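Local coordinates for protein ecto-NAD+ glycohydrolase (CD38 molecule) (Bos taurus, PDB 3GC6) that is an ectoenzyme of the ADP-ribosyl cyclase family, the bovine CD38 molecule, forming a disulfide-rich, glycosylated domain with a parallel beta-sheet, at residues I23-E26 with R27-Y31; S41-C44 with Q45-R48; K62-K65 with E66-N69; C134-W137 with R138-C141; G184-Q187 with A188-R192. The protein carries 1 engineered substitution. All blocks are in the same frame, centred on the assembly; numbering follows the deposited sequence. Where two conformers were deposited one is given.

Contact 1. Residues I23-E26 with R27-Y31; sequences IIQE and RCDTY. With SO4 (sulfate ion), chain E.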
loop_
_atom_site.group_PDB
_atom_site.type_symbol
_atom_site.label_atom_id
_atom_site.label_comp_id
_atom_site.label_asym_id
_atom_site.label_seq_id
_atom_site.Cartn_x
_atom_site.Cartn_y
_atom_site.Cartn_z
ATOM N N ILE A 23 11.047 -12.949 0.077
ATOM C CA ILE A 23 9.796 -13.369 -0.517
ATOM C C ILE A 23 8.623 -12.694 0.195
ATOM O O ILE A 23 7.700 -12.193 -0.458
ATOM C CB ILE A 23 9.644 -14.902 -0.466
ATOM C CG1 ILE A 23 10.718 -15.545 -1.347
ATOM C CG2 ILE A 23 8.249 -15.336 -0.911
ATOM C CD1 ILE A 23 10.909 -17.036 -1.096
ATOM N N ILE A 24 8.644 -12.706 1.530
ATOM C CA ILE A 24 7.584 -12.053 2.297
ATOM C C ILE A 24 7.433 -10.595 1.880
ATOM O O ILE A 24 6.334 -10.134 1.561
ATOM C CB ILE A 24 7.871 -12.108 3.803
ATOM C CG1 ILE A 24 7.808 -13.558 4.269
ATOM C CG2 ILE A 24 6.883 -11.237 4.557
ATOM C CD1 ILE A 24 6.461 -14.209 4.042
ATOM N N GLN A 25 8.567 -9.901 1.866
ATOM C CA GLN A 25 8.643 -8.462 1.545
ATOM C C GLN A 25 8.042 -8.222 0.180
ATOM O O GLN A 25 7.156 -7.371 0.012
ATOM C CB GLN A 25 10.111 -7.990 1.529
ATOM C CG GLN A 25 10.291 -6.525 1.004
ATOM C CD GLN A 25 10.737 -6.416 -0.464
ATOM O OE1 GLN A 25 10.055 -5.804 -1.303
ATOM N NE2 GLN A 25 11.896 -7.000 -0.773
ATOM N N GLU A 26 8.512 -8.970 -0.812
ATOM C CA GLU A 26 8.054 -8.748 -2.167
ATOM C C GLU A 26 6.543 -9.028 -2.266
ATOM O O GLU A 26 5.794 -8.281 -2.911
ATOM C CB GLU A 26 8.811 -9.597 -3.188
ATOM C CG GLU A 26 10.280 -9.204 -3.399
ATOM C CD GLU A 26 10.958 -10.080 -4.437
ATOM O OE1 GLU A 26 10.379 -11.114 -4.839
ATOM O OE2 GLU A 26 12.093 -9.741 -4.838
ATOM N N ARG A 27 6.097 -10.128 -1.666
ATOM C CA ARG A 27 4.676 -10.482 -1.742
ATOM C C ARG A 27 3.803 -9.429 -1.058
ATOM O O ARG A 27 2.702 -9.120 -1.525
ATOM C CB ARG A 27 4.439 -11.873 -1.142
ATOM C CG ARG A 27 4.963 -12.980 -2.028
ATOM C CD ARG A 27 4.679 -14.338 -1.406
ATOM N NE ARG A 27 5.054 -15.430 -2.302
ATOM C CZ ARG A 27 4.778 -16.716 -2.074
ATOM N NH1 ARG A 27 4.163 -17.088 -0.960
ATOM N NH2 ARG A 27 5.133 -17.632 -2.991
ATOM N N CYS A 28 4.275 -8.880 0.047
ATOM C CA CYS A 28 3.480 -7.886 0.758
ATOM C C CYS A 28 3.300 -6.622 -0.095
ATOM O O CYS A 28 2.191 -6.087 -0.208
ATOM C CB CYS A 28 4.130 -7.545 2.086
ATOM S SG CYS A 28 3.039 -6.671 3.197
ATOM N N ASP A 29 4.378 -6.172 -0.723
ATOM C CA ASP A 29 4.254 -5.002 -1.620
ATOM C C ASP A 29 3.331 -5.306 -2.789
ATOM O O ASP A 29 2.473 -4.493 -3.163
ATOM C CB ASP A 29 5.633 -4.586 -2.138
ATOM C CG ASP A 29 6.504 -3.933 -1.055
ATOM O OD1 ASP A 29 5.965 -3.450 -0.041
ATOM O OD2 ASP A 29 7.754 -3.893 -1.230
ATOM N N THR A 30 3.513 -6.471 -3.413
ATOM C CA THR A 30 2.650 -6.858 -4.513
ATOM C C THR A 30 1.182 -6.888 -4.088
ATOM O O THR A 30 0.284 -6.351 -4.755
ATOM C CB THR A 30 3.105 -8.224 -5.063
ATOM O OG1 THR A 30 4.403 -8.037 -5.643
ATOM C CG2 THR A 30 2.103 -8.755 -6.108
ATOM N N TYR A 31 0.924 -7.522 -2.960
ATOM C CA TYR A 31 -0.445 -7.653 -2.517
ATOM C C TYR A 31 -1.114 -6.301 -2.222
ATOM O O TYR A 31 -2.214 -6.015 -2.728
ATOM C CB TYR A 31 -0.500 -8.544 -1.276
ATOM C CG TYR A 31 -1.924 -8.860 -0.827
ATOM C CD1 TYR A 31 -2.565 -10.018 -1.274
ATOM C CD2 TYR A 31 -2.623 -7.984 0.014
ATOM C CE1 TYR A 31 -3.888 -10.331 -0.901
ATOM C CE2 TYR A 31 -3.953 -8.280 0.408
ATOM C CZ TYR A 31 -4.571 -9.468 -0.053
ATOM O OH TYR A 31 -5.855 -9.801 0.359
HETATM S S SO4 E . 4.738 -6.102 -8.223
HETATM O O1 SO4 E . 3.359 -6.075 -7.738
HETATM O O2 SO4 E . 4.986 -4.915 -9.051
HETATM O O3 SO4 E . 5.648 -6.121 -7.079
HETATM O O4 SO4 E . 4.946 -7.308 -9.027
HETATM O O HOH W 1 7.353 -5.228 1.594
#

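Contact 2. Residues S41-C44 with Q45-R48; sequences SRNC and QAIR. With SO4 (sulfate ion), chain I.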
loop_
_atom_site.group_PDB
_atom_site.type_symbol
_atom_site.label_atom_id
_atom_site.label_comp_id
_atom_site.label_asym_id
_atom_site.label_seq_id
_atom_site.Cartn_x
_atom_site.Cartn_y
_atom_site.Cartn_z
ATOM N N SER A 41 -4.363 1.224 4.370
ATOM C CA SER A 41 -2.945 0.899 4.184
ATOM C C SER A 41 -2.419 -0.089 5.238
ATOM O O SER A 41 -2.953 -0.171 6.339
ATOM C CB SER A 41 -2.096 2.160 4.161
ATOM O OG SER A 41 -2.044 2.771 5.431
ATOM N N ARG A 42 -1.373 -0.835 4.880
ATOM C CA ARG A 42 -0.756 -1.816 5.788
ATOM C C ARG A 42 0.744 -1.553 5.732
ATOM O O ARG A 42 1.260 -1.179 4.687
ATOM C CB ARG A 42 -1.064 -3.240 5.313
ATOM C CG ARG A 42 -2.568 -3.575 5.240
ATOM C CD ARG A 42 -3.173 -4.048 6.567
ATOM N NE ARG A 42 -4.638 -4.005 6.471
ATOM C CZ ARG A 42 -5.457 -3.925 7.513
ATOM N NH1 ARG A 42 -6.769 -3.873 7.332
ATOM N NH2 ARG A 42 -4.965 -3.913 8.739
ATOM N N ASN A 43 1.458 -1.708 6.840
ATOM C CA ASN A 43 2.882 -1.370 6.839
ATOM C C ASN A 43 3.648 -2.665 6.583
ATOM O O ASN A 43 3.765 -3.502 7.475
ATOM C CB ASN A 43 3.279 -0.766 8.203
ATOM C CG ASN A 43 4.766 -0.495 8.344
ATOM O OD1 ASN A 43 5.614 -0.967 7.570
ATOM N ND2 ASN A 43 5.100 0.278 9.377
ATOM N N CYS A 44 4.138 -2.861 5.367
ATOM C CA CYS A 44 4.757 -4.153 5.040
ATOM C C CYS A 44 6.064 -4.447 5.776
ATOM O O CYS A 44 6.398 -5.605 6.014
ATOM C CB CYS A 44 4.960 -4.330 3.542
ATOM S SG CYS A 44 3.418 -4.695 2.664
ATOM N N GLN A 45 6.836 -3.403 6.089
ATOM C CA GLN A 45 8.037 -3.589 6.890
ATOM C C GLN A 45 7.643 -4.148 8.250
ATOM O O GLN A 45 8.255 -5.105 8.740
ATOM C CB GLN A 45 8.816 -2.271 7.073
ATOM C CG GLN A 45 10.060 -2.451 7.969
ATOM C CD GLN A 45 10.861 -1.181 8.167
ATOM O OE1 GLN A 45 10.536 -0.134 7.608
ATOM N NE2 GLN A 45 11.936 -1.274 8.967
ATOM N N ALA A 46 6.636 -3.541 8.871
ATOM C CA ALA A 46 6.183 -3.997 10.183
ATOM C C ALA A 46 5.625 -5.422 10.127
ATOM O O ALA A 46 5.838 -6.221 11.042
ATOM C CB ALA A 46 5.161 -3.048 10.811
ATOM N N ILE A 47 4.857 -5.723 9.075
ATOM C CA ILE A 47 4.316 -7.086 8.899
ATOM C C ILE A 47 5.436 -8.133 8.784
ATOM O O ILE A 47 5.400 -9.195 9.451
ATOM C CB ILE A 47 3.333 -7.125 7.699
ATOM C CG1 ILE A 47 2.034 -6.432 8.111
ATOM C CG2 ILE A 47 3.034 -8.556 7.306
ATOM C CD1 ILE A 47 1.152 -6.005 6.899
ATOM N N ARG A 48 6.439 -7.856 7.954
ATOM C CA ARG A 48 7.567 -8.775 7.831
ATOM C C ARG A 48 8.265 -8.929 9.185
ATOM O O ARG A 48 8.584 -10.042 9.616
ATOM C CB ARG A 48 8.576 -8.285 6.785
ATOM C CG ARG A 48 9.747 -9.223 6.566
ATOM C CD ARG A 48 10.669 -8.685 5.468
ATOM N NE ARG A 48 11.220 -7.373 5.833
ATOM C CZ ARG A 48 10.990 -6.237 5.171
ATOM N NH1 ARG A 48 11.535 -5.102 5.592
ATOM N NH2 ARG A 48 10.226 -6.225 4.089
HETATM S S SO4 I . 15.437 0.471 8.660
HETATM O O1 SO4 I . 14.224 0.491 9.479
HETATM O O2 SO4 I . 16.331 1.547 9.089
HETATM O O3 SO4 I . 16.138 -0.806 8.781
HETATM O O4 SO4 I . 15.055 0.680 7.266
#

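Contact 3. Residues K62-K65 with E66-N69; sequences KATK and EDYN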
loop_
_atom_site.group_PDB
_atom_site.type_symbol
_atom_site.label_atom_id
_atom_site.label_comp_id
_atom_site.label_asym_id
_atom_site.label_seq_id
_atom_site.Cartn_x
_atom_site.Cartn_y
_atom_site.Cartn_z
ATOM N N LYS A 62 7.369 -25.599 20.070
ATOM C CA LYS A 62 6.503 -25.018 21.084
ATOM C C LYS A 62 5.706 -23.839 20.575
ATOM O O LYS A 62 5.375 -22.938 21.343
ATOM C CB LYS A 62 7.288 -24.616 22.318
ATOM C CG LYS A 62 7.739 -25.787 23.127
ATOM C CD LYS A 62 8.298 -25.294 24.473
ATOM C CE LYS A 62 8.828 -26.442 25.318
ATOM N NZ LYS A 62 7.773 -27.455 25.543
ATOM N N ALA A 63 5.376 -23.832 19.287
ATOM C CA ALA A 63 4.564 -22.744 18.759
ATOM C C ALA A 63 3.199 -22.728 19.429
ATOM O O ALA A 63 2.593 -23.780 19.649
ATOM C CB ALA A 63 4.379 -22.876 17.239
ATOM N N THR A 64 2.721 -21.533 19.743
ATOM C CA THR A 64 1.326 -21.367 20.182
ATOM C C THR A 64 0.578 -20.347 19.301
ATOM O O THR A 64 1.188 -19.513 18.651
ATOM C CB THR A 64 1.258 -20.880 21.644
ATOM O OG1 THR A 64 1.847 -19.577 21.696
ATOM C CG2 THR A 64 2.021 -21.835 22.598
ATOM N N LYS A 65 -0.759 -20.429 19.274
ATOM C CA LYS A 65 -1.562 -19.450 18.542
ATOM C C LYS A 65 -1.207 -18.015 18.939
ATOM O O LYS A 65 -1.127 -17.124 18.082
ATOM C CB LYS A 65 -3.051 -19.727 18.818
ATOM C CG LYS A 65 -3.459 -21.091 18.285
ATOM C CD LYS A 65 -4.952 -21.192 18.117
ATOM C CE LYS A 65 -5.641 -21.293 19.438
ATOM N NZ LYS A 65 -6.966 -21.999 19.294
ATOM N N GLU A 66 -0.965 -17.817 20.235
ATOM C CA GLU A 66 -0.707 -16.478 20.775
ATOM C C GLU A 66 0.581 -15.868 20.198
ATOM O O GLU A 66 0.719 -14.648 20.124
ATOM C CB GLU A 66 -0.638 -16.509 22.313
ATOM C CG GLU A 66 -1.956 -16.906 23.011
ATOM C CD GLU A 66 -2.356 -18.367 22.832
ATOM O OE1 GLU A 66 -1.475 -19.267 22.843
ATOM O OE2 GLU A 66 -3.580 -18.615 22.679
ATOM N N ASP A 67 1.542 -16.710 19.811
ATOM C CA ASP A 67 2.751 -16.204 19.156
ATOM C C ASP A 67 2.443 -15.370 17.894
ATOM O O ASP A 67 3.249 -14.539 17.469
ATOM C CB ASP A 67 3.698 -17.347 18.782
ATOM C CG ASP A 67 4.351 -17.995 20.009
ATOM O OD1 ASP A 67 4.511 -17.301 21.028
ATOM O OD2 ASP A 67 4.696 -19.180 19.926
ATOM N N TYR A 68 1.275 -15.610 17.286
ATOM C CA TYR A 68 0.936 -14.930 16.025
ATOM C C TYR A 68 -0.080 -13.790 16.219
ATOM O O TYR A 68 -0.475 -13.119 15.251
ATOM C CB TYR A 68 0.388 -15.945 15.029
ATOM C CG TYR A 68 1.450 -16.815 14.388
ATOM C CD1 TYR A 68 2.398 -16.257 13.505
ATOM C CD2 TYR A 68 1.505 -18.198 14.646
ATOM C CE1 TYR A 68 3.369 -17.048 12.890
ATOM C CE2 TYR A 68 2.486 -18.995 14.025
ATOM C CZ TYR A 68 3.399 -18.423 13.154
ATOM O OH TYR A 68 4.338 -19.213 12.521
ATOM N N ASN A 69 -0.491 -13.548 17.466
ATOM C CA ASN A 69 -1.491 -12.490 17.676
ATOM C C ASN A 69 -1.053 -11.124 17.114
ATOM O O ASN A 69 -1.850 -10.442 16.458
ATOM C CB ASN A 69 -1.947 -12.393 19.166
ATOM C CG ASN A 69 -3.127 -13.331 19.509
ATOM O OD1 ASN A 69 -4.110 -12.896 20.120
ATOM N ND2 ASN A 69 -3.039 -14.609 19.131
HETATM O O HOH W 2 5.690 -20.124 22.150
#

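Contact 4. Residues C134-W137 with R138-C141; sequences CPDW and RKDC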
loop_
_atom_site.group_PDB
_atom_site.type_symbol
_atom_site.label_atom_id
_atom_site.label_comp_id
_atom_site.label_asym_id
_atom_site.label_seq_id
_atom_site.Cartn_x
_atom_site.Cartn_y
_atom_site.Cartn_z
ATOM N N CYS A 134 12.866 -28.660 8.980
ATOM C CA CYS A 134 11.862 -28.091 9.888
ATOM C C CYS A 134 10.980 -29.213 10.398
ATOM O O CYS A 134 10.812 -30.215 9.706
ATOM C CB CYS A 134 10.968 -27.072 9.163
ATOM S SG CYS A 134 11.811 -25.495 8.803
ATOM N N PRO A 135 10.371 -29.021 11.563
ATOM C CA PRO A 135 9.491 -30.066 12.116
ATOM C C PRO A 135 8.361 -30.463 11.164
ATOM O O PRO A 135 7.726 -29.606 10.534
ATOM C CB PRO A 135 8.923 -29.430 13.388
ATOM C CG PRO A 135 9.934 -28.362 13.784
ATOM C CD PRO A 135 10.517 -27.865 12.470
ATOM N N ASP A 136 8.139 -31.775 11.067
ATOM C CA ASP A 136 6.998 -32.354 10.376
ATOM C C ASP A 136 5.867 -32.537 11.400
ATOM O O ASP A 136 6.099 -32.958 12.541
ATOM C CB ASP A 136 7.401 -33.720 9.811
ATOM C CG ASP A 136 6.254 -34.413 9.106
ATOM O OD1 ASP A 136 5.836 -33.895 8.039
ATOM O OD2 ASP A 136 5.783 -35.443 9.650
ATOM N N TRP A 137 4.657 -32.180 11.001
ATOM C CA TRP A 137 3.497 -32.231 11.880
ATOM C C TRP A 137 3.268 -33.652 12.455
ATOM O O TRP A 137 2.939 -33.817 13.638
ATOM C CB TRP A 137 2.281 -31.750 11.074
ATOM C CG TRP A 137 0.988 -31.734 11.778
ATOM C CD1 TRP A 137 0.418 -30.679 12.454
ATOM C CD2 TRP A 137 0.041 -32.808 11.828
ATOM N NE1 TRP A 137 -0.822 -31.049 12.933
ATOM C CE2 TRP A 137 -1.070 -32.350 12.572
ATOM C CE3 TRP A 137 0.032 -34.115 11.324
ATOM C CZ2 TRP A 137 -2.183 -33.155 12.824
ATOM C CZ3 TRP A 137 -1.071 -34.920 11.586
ATOM C CH2 TRP A 137 -2.162 -34.433 12.330
ATOM N N ARG A 138 3.455 -34.665 11.618
ATOM C CA ARG A 138 3.155 -36.040 12.047
ATOM C C ARG A 138 4.328 -36.687 12.778
ATOM O O ARG A 138 4.136 -37.334 13.803
ATOM C CB ARG A 138 2.716 -36.893 10.855
ATOM C CG ARG A 138 2.040 -38.231 11.222
ATOM C CD ARG A 138 1.437 -38.919 9.977
ATOM N NE ARG A 138 0.721 -40.147 10.343
ATOM C CZ ARG A 138 0.202 -41.020 9.479
ATOM N NH1 ARG A 138 0.304 -40.817 8.167
ATOM N NH2 ARG A 138 -0.428 -42.103 9.930
ATOM N N LYS A 139 5.533 -36.528 12.246
ATOM C CA LYS A 139 6.710 -37.211 12.798
ATOM C C LYS A 139 7.422 -36.453 13.916
ATOM O O LYS A 139 8.120 -37.066 14.736
ATOM C CB LYS A 139 7.728 -37.490 11.683
ATOM C CG LYS A 139 7.229 -38.471 10.586
ATOM C CD LYS A 139 8.379 -38.817 9.625
ATOM C CE LYS A 139 7.900 -39.590 8.383
ATOM N NZ LYS A 139 7.410 -38.659 7.332
ATOM N N ASP A 140 7.275 -35.129 13.954
ATOM C CA ASP A 140 8.017 -34.357 14.955
ATOM C C ASP A 140 7.123 -33.723 15.999
ATOM O O ASP A 140 7.222 -34.042 17.159
ATOM C CB ASP A 140 8.902 -33.291 14.303
ATOM C CG ASP A 140 9.964 -33.881 13.401
ATOM O OD1 ASP A 140 10.684 -34.824 13.840
ATOM O OD2 ASP A 140 10.052 -33.429 12.241
ATOM N N CYS A 141 6.253 -32.808 15.581
ATOM C CA CYS A 141 5.383 -32.117 16.529
ATOM C C CYS A 141 4.295 -31.399 15.777
ATOM O O CYS A 141 4.559 -30.795 14.752
ATOM C CB CYS A 141 6.177 -31.113 17.383
ATOM S SG CYS A 141 6.979 -29.808 16.438
HETATM O O HOH W 3 5.036 -37.088 7.583
#

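Contact 5. Residues G184-Q187 with A188-R192; sequences GRVQ and APNLR. Engineered in segment 184-187: Gln187 (natural residue Glu).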
loop_
_atom_site.group_PDB
_atom_site.type_symbol
_atom_site.label_atom_id
_atom_site.label_comp_id
_atom_site.label_asym_id
_atom_site.label_seq_id
_atom_site.Cartn_x
_atom_site.Cartn_y
_atom_site.Cartn_z
ATOM N N GLY A 184 -12.139 -29.265 8.340
ATOM C CA GLY A 184 -13.082 -29.961 9.216
ATOM C C GLY A 184 -12.778 -29.772 10.697
ATOM O O GLY A 184 -13.673 -29.791 11.523
ATOM N N ARG A 185 -11.501 -29.619 11.019
ATOM C CA ARG A 185 -11.080 -29.575 12.422
ATOM C C ARG A 185 -11.062 -28.141 12.968
ATOM O O ARG A 185 -11.403 -27.912 14.144
ATOM C CB ARG A 185 -9.680 -30.197 12.546
ATOM C CG ARG A 185 -9.072 -30.125 13.949
ATOM C CD ARG A 185 -7.620 -30.659 13.990
ATOM N NE ARG A 185 -6.693 -29.943 13.100
ATOM C CZ ARG A 185 -6.307 -30.431 11.922
ATOM N NH1 ARG A 185 -6.770 -31.612 11.541
ATOM N NH2 ARG A 185 -5.480 -29.769 11.125
ATOM N N VAL A 186 -10.686 -27.184 12.106
ATOM C CA VAL A 186 -10.440 -25.816 12.542
ATOM C C VAL A 186 -11.414 -24.798 11.940
ATOM O O VAL A 186 -11.871 -23.880 12.628
ATOM C CB VAL A 186 -8.977 -25.367 12.216
ATOM C CG1 VAL A 186 -8.749 -23.972 12.737
ATOM C CG2 VAL A 186 -7.972 -26.327 12.831
ATOM N N GLN A 187 -11.715 -24.936 10.646
ATOM C CA GLN A 187 -12.513 -23.868 10.010
ATOM C C GLN A 187 -14.000 -24.029 10.266
ATOM O O GLN A 187 -14.626 -23.146 10.851
ATOM C CB GLN A 187 -12.199 -23.783 8.533
ATOM C CG GLN A 187 -10.730 -23.391 8.275
ATOM C CD GLN A 187 -10.288 -23.581 6.835
ATOM O OE1 GLN A 187 -11.068 -23.908 5.958
ATOM N NE2 GLN A 187 -8.995 -23.316 6.579
ATOM N N ALA A 188 -14.569 -25.170 9.889
ATOM C CA ALA A 188 -16.021 -25.337 10.052
ATOM C C ALA A 188 -16.480 -25.161 11.512
ATOM O O ALA A 188 -17.457 -24.499 11.771
ATOM C CB ALA A 188 -16.514 -26.689 9.439
ATOM N N PRO A 189 -15.745 -25.735 12.482
ATOM C CA PRO A 189 -16.211 -25.628 13.877
ATOM C C PRO A 189 -16.129 -24.211 14.437
ATOM O O PRO A 189 -16.732 -23.948 15.487
ATOM C CB PRO A 189 -15.232 -26.543 14.646
ATOM C CG PRO A 189 -14.837 -27.562 13.600
ATOM C CD PRO A 189 -14.708 -26.786 12.328
ATOM N N ASN A 190 -15.395 -23.334 13.743
ATOM C CA ASN A 190 -15.205 -21.972 14.224
ATOM C C ASN A 190 -15.944 -20.927 13.382
ATOM O O ASN A 190 -15.759 -19.732 13.603
ATOM C CB ASN A 190 -13.724 -21.639 14.337
ATOM C CG ASN A 190 -13.083 -22.352 15.486
ATOM O OD1 ASN A 190 -12.182 -23.196 15.309
ATOM N ND2 ASN A 190 -13.566 -22.048 16.684
ATOM N N LEU A 191 -16.779 -21.395 12.462
ATOM C CA LEU A 191 -17.570 -20.460 11.635
ATOM C C LEU A 191 -18.435 -19.569 12.513
ATOM O O LEU A 191 -19.055 -20.030 13.469
ATOM C CB LEU A 191 -18.492 -21.221 10.673
ATOM C CG LEU A 191 -17.814 -21.699 9.409
ATOM C CD1 LEU A 191 -18.772 -22.676 8.680
ATOM C CD2 LEU A 191 -17.411 -20.500 8.493
ATOM N N ARG A 192 -18.508 -18.288 12.164
ATOM C CA ARG A 192 -19.383 -17.359 12.880
ATOM C C ARG A 192 -20.810 -17.893 12.843
ATOM O O ARG A 192 -21.312 -18.271 11.772
ATOM C CB ARG A 192 -19.355 -15.969 12.230
ATOM C CG ARG A 192 -20.138 -14.954 13.052
ATOM C CD ARG A 192 -20.456 -13.708 12.229
ATOM N NE ARG A 192 -19.292 -12.992 11.736
ATOM C CZ ARG A 192 -18.719 -11.956 12.379
ATOM N NH1 ARG A 192 -19.141 -11.582 13.578
ATOM N NH2 ARG A 192 -17.684 -11.325 11.839
#

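Contact 1. Residues I23-E26 with R27-Y31
Ile23 O accepts from Arg27 N at 2.9 Å, opening a run of four consecutive i to i+4 backbone bonds along helix 20-35. Cys28 N follows on Ile24 O at 2.8 Å, Asp29 N on Gln25 O at 3.1 Å and Thr30 N on Glu26 O at 3.0 Å, all regular alpha-helical links.
Side-chain packing one turn apart joins Ile23 and Arg27, which lie alongside each other and point the same way. Ile23 places CG1 beside the backbone N (chi1 -65°), which leaves CG2 anti to that N and sets it over one face of the guanidinium, CG2 to NE 3.5 Å. Arg27 stays extended from CG to NE, and its NH1 is gripped by the carbonyls of Leu114 and Asp116.
A water joins backbone to side chain, donating to Gln25 O at 2.7 Å and weakly to Asp29 OD1, while Asp29 OD2 accepts from Asn43 ND2 of the second subunit. Thr30 OG1 lies 2.7 Å from O3 of a sulfate, probably from the crystallisation liquor, which Thr34 of the same chain and Ser41 of the second subunit also hold.
In the fold, Ile24 packs on Arg48 and Phe51 of helix 44-55 and on Leu114 of helix 110-115, Tyr31 meets Tyr113, and the Cys28-Cys44 disulfide ties the helix to helix 44-55.

Contact 2. Residues S41-C44 with Q45-R48
Asn43 is the N-cap of helix 44-55, and its side chain folds over the first turn to take up the amide of Ala46. OD1 accepts from Ala46 N at 3.1 Å in a fairly straight bond (168° at the hydrogen), although the donor stands well above the side-chain carbonyl plane. The trans chi1 of 175° swings the amide forward along the helix start, where it also rests on a methyl: Asn43 CG is 3.6 Å from Ala46 CB. The backbone takes over from there. Asn43 O receives Ile47 N at 2.9 Å, and Cys44 O receives Arg48 N at 3.0 Å.
Just before the cap, Arg42 lays its CB against the end of Ile47, CB to CD1 3.9 Å. The pair occupies the N' and N4 positions of a hydrophobic staple, but one side is only the aliphatic root of an arginine, whose NH2 bonds to Leu74 O, so the contact is at most staple-like. Ile47 continues inward onto Leu71, Leu74, Leu110 and Leu114. Cys44 packs toward Thr32 of helix 20-35.
The polar flank faces the second subunit. Arg42 N donates to Gln33 of that subunit, in the conformer given Arg48 NH1 bonds to Gln45 OE1 of that subunit, and the OE1 of Gln45 faces Gln25 there. A sulfate bridges the two copies, also bonded to Gln45 and Arg48 of the second subunit; the fully extended Gln45 donates to it from NE2 to O1 at 2.9 Å.

Contact 3. Residues K62-K65 with E66-N69
Lys62 reaches Asp67 through a single water, which donates to Lys62 O at 2.9 Å and to Asp67 OD2 at 2.6 Å. The lysine's own chain leads away from the turn. Ala63 comes next, passing its CA close to the same carboxylate oxygen while its methyl packs on Tyr145 and Val148 of helix 145-159 and its backbone pairs with Thr143.
At Thr64 the two halves interlock. Thr64 N donates to Asp67 OD2 at 3.1 Å, almost straight at the hydrogen (168°), coming from above the carboxylate plane by 51°. Asp67 N returns a weak bond to Thr64 OG1 at 3.4 Å, completing a capping box whose second arm is weak; it also bonds to Thr64 O at 3.1 Å as part of the 3-10 turn that leads into helix 69-74. A chi1 of 64° holds OG1 between the backbone N and the carbonyl carbon, facing into the turn, where the Thr64 and Asp67 side chains cross at about a right angle. Glu66 bends back at chi2 so that its OE1 touches Thr64 CB at 3.4 Å. Asp67 OD2 has a further donor in the hydroxyl of Tyr145.
Lys65 gives the turn its next acceptor: its O takes Tyr68 N at 2.9 Å and, weakly, Asn69 ND2 at 3.3 Å. Tyr68 stacks edge-to-face with Phe149, its OH bonded to Tyr145 O and Trp120 NE1, and Lys65 NZ leads away from the turn to a salt bridge with Glu155 of helix 145-159.

Contact 4. Residues C134-W137 with R138-C141
Asp136 heads an Asx motif: its side chain takes amides two and three residues on, and its carbonyl takes the next two, closing the loop between strand 133-134 and helix 145-159 on itself. OD2 accepts from Lys139 N at 2.8 Å, on the anti side of the carboxylate and 19° out of its plane, and weakly from Arg138 N at 3.1 Å. CG trans to the backbone N (chi1 178°) brings the carboxylate over these amides.
The same oxygen has a water as a third donor, at 2.7 Å. That water in turn accepts from Lys139 NZ at 2.9 Å, linking the lysine to the carboxylate where the two charges are too far apart for a salt bridge. OD2 thus has several donors gathered round it, which would probably favour the ionised form.
Asp136 O is shared by Asp140 N at 2.8 Å and Cys141 N at 3.0 Å, which approach from opposite faces of the carbonyl plane. The bonding is reciprocal at the start of the turn. Asp136 N donates to Asp140 OD2 at 2.8 Å, nearly linear at 176°, using the anti lone pair, while the other oxygen, OD1, accepts from His12 ND1 of the N-terminal stretch. Asp140 also packs on Trp11.
Two disulfides, Cys134 to Cys121 and Cys141 to Cys61, pin the ends of this surface loop. Trp137 CA points its hydrogen at Cys141 O, and Pro135 CB rests on Cys141 SG at 3.6 Å.

Contact 5. Residues G184-Q187 with A188-R192
Pro189 sits against the carbonyls of the last turn of helix 182-187, which widens at 184-187 to a pi-type turn as the chain leads on toward strand 196-203 of the parallel sheet. The tight part lies here: the proline ring brings CG to 3.3 Å from Gly184 O and to 3.5 Å from Arg185 O, and, having no N-H, it gives these carbonyls carbon contacts in place of a bond. A backbone bond helps close the turn: Asn190 N donates to Gln187 O at 3.0 Å (146° at the hydrogen), from well above the carbonyl plane. Asn190 also stands over the preceding carbonyl, its CB 3.4 Å from Val186 O.
The outer side is looser: Arg185 is exposed, its side chain about 5 Å from a sulfate, and its NH1 bonds weakly to Met180 O.
Inward, the turn is buried. Ala188 packs on Leu221, Leu191 on Phe86 and Leu225, and Val186 on helix 145-159. Gln187, an engineered residue where the natural sequence has Glu, extends from its turn to donate from NE2 to Ser154 OG. On this inner side Leu191 lays its CG against Gln187 O at 3.8 Å.

Overall arrangement
Contacts 1 and 2 form a pair, their helices 20-35 and 44-55 joined by the Cys28-Cys44 disulfide and both facing the second subunit, so their polar ends are shared with that chain and with sulfate ions. The remaining three touch no second subunit. Contacts 3 and 4 are turns closed by carboxylates that accept backbone amides, the first partly buried against helix 145-159, the second a surface loop held by disulfides. Contact 5 is the buried one; its centre lies about 12 Å from the chain centre, nearest of the five. Contacts 2 and 3 cap amides at the start of helical turns with side chains; contact 5, at a helix end, meets carbonyls with proline carbons and an asparagine backbone amide.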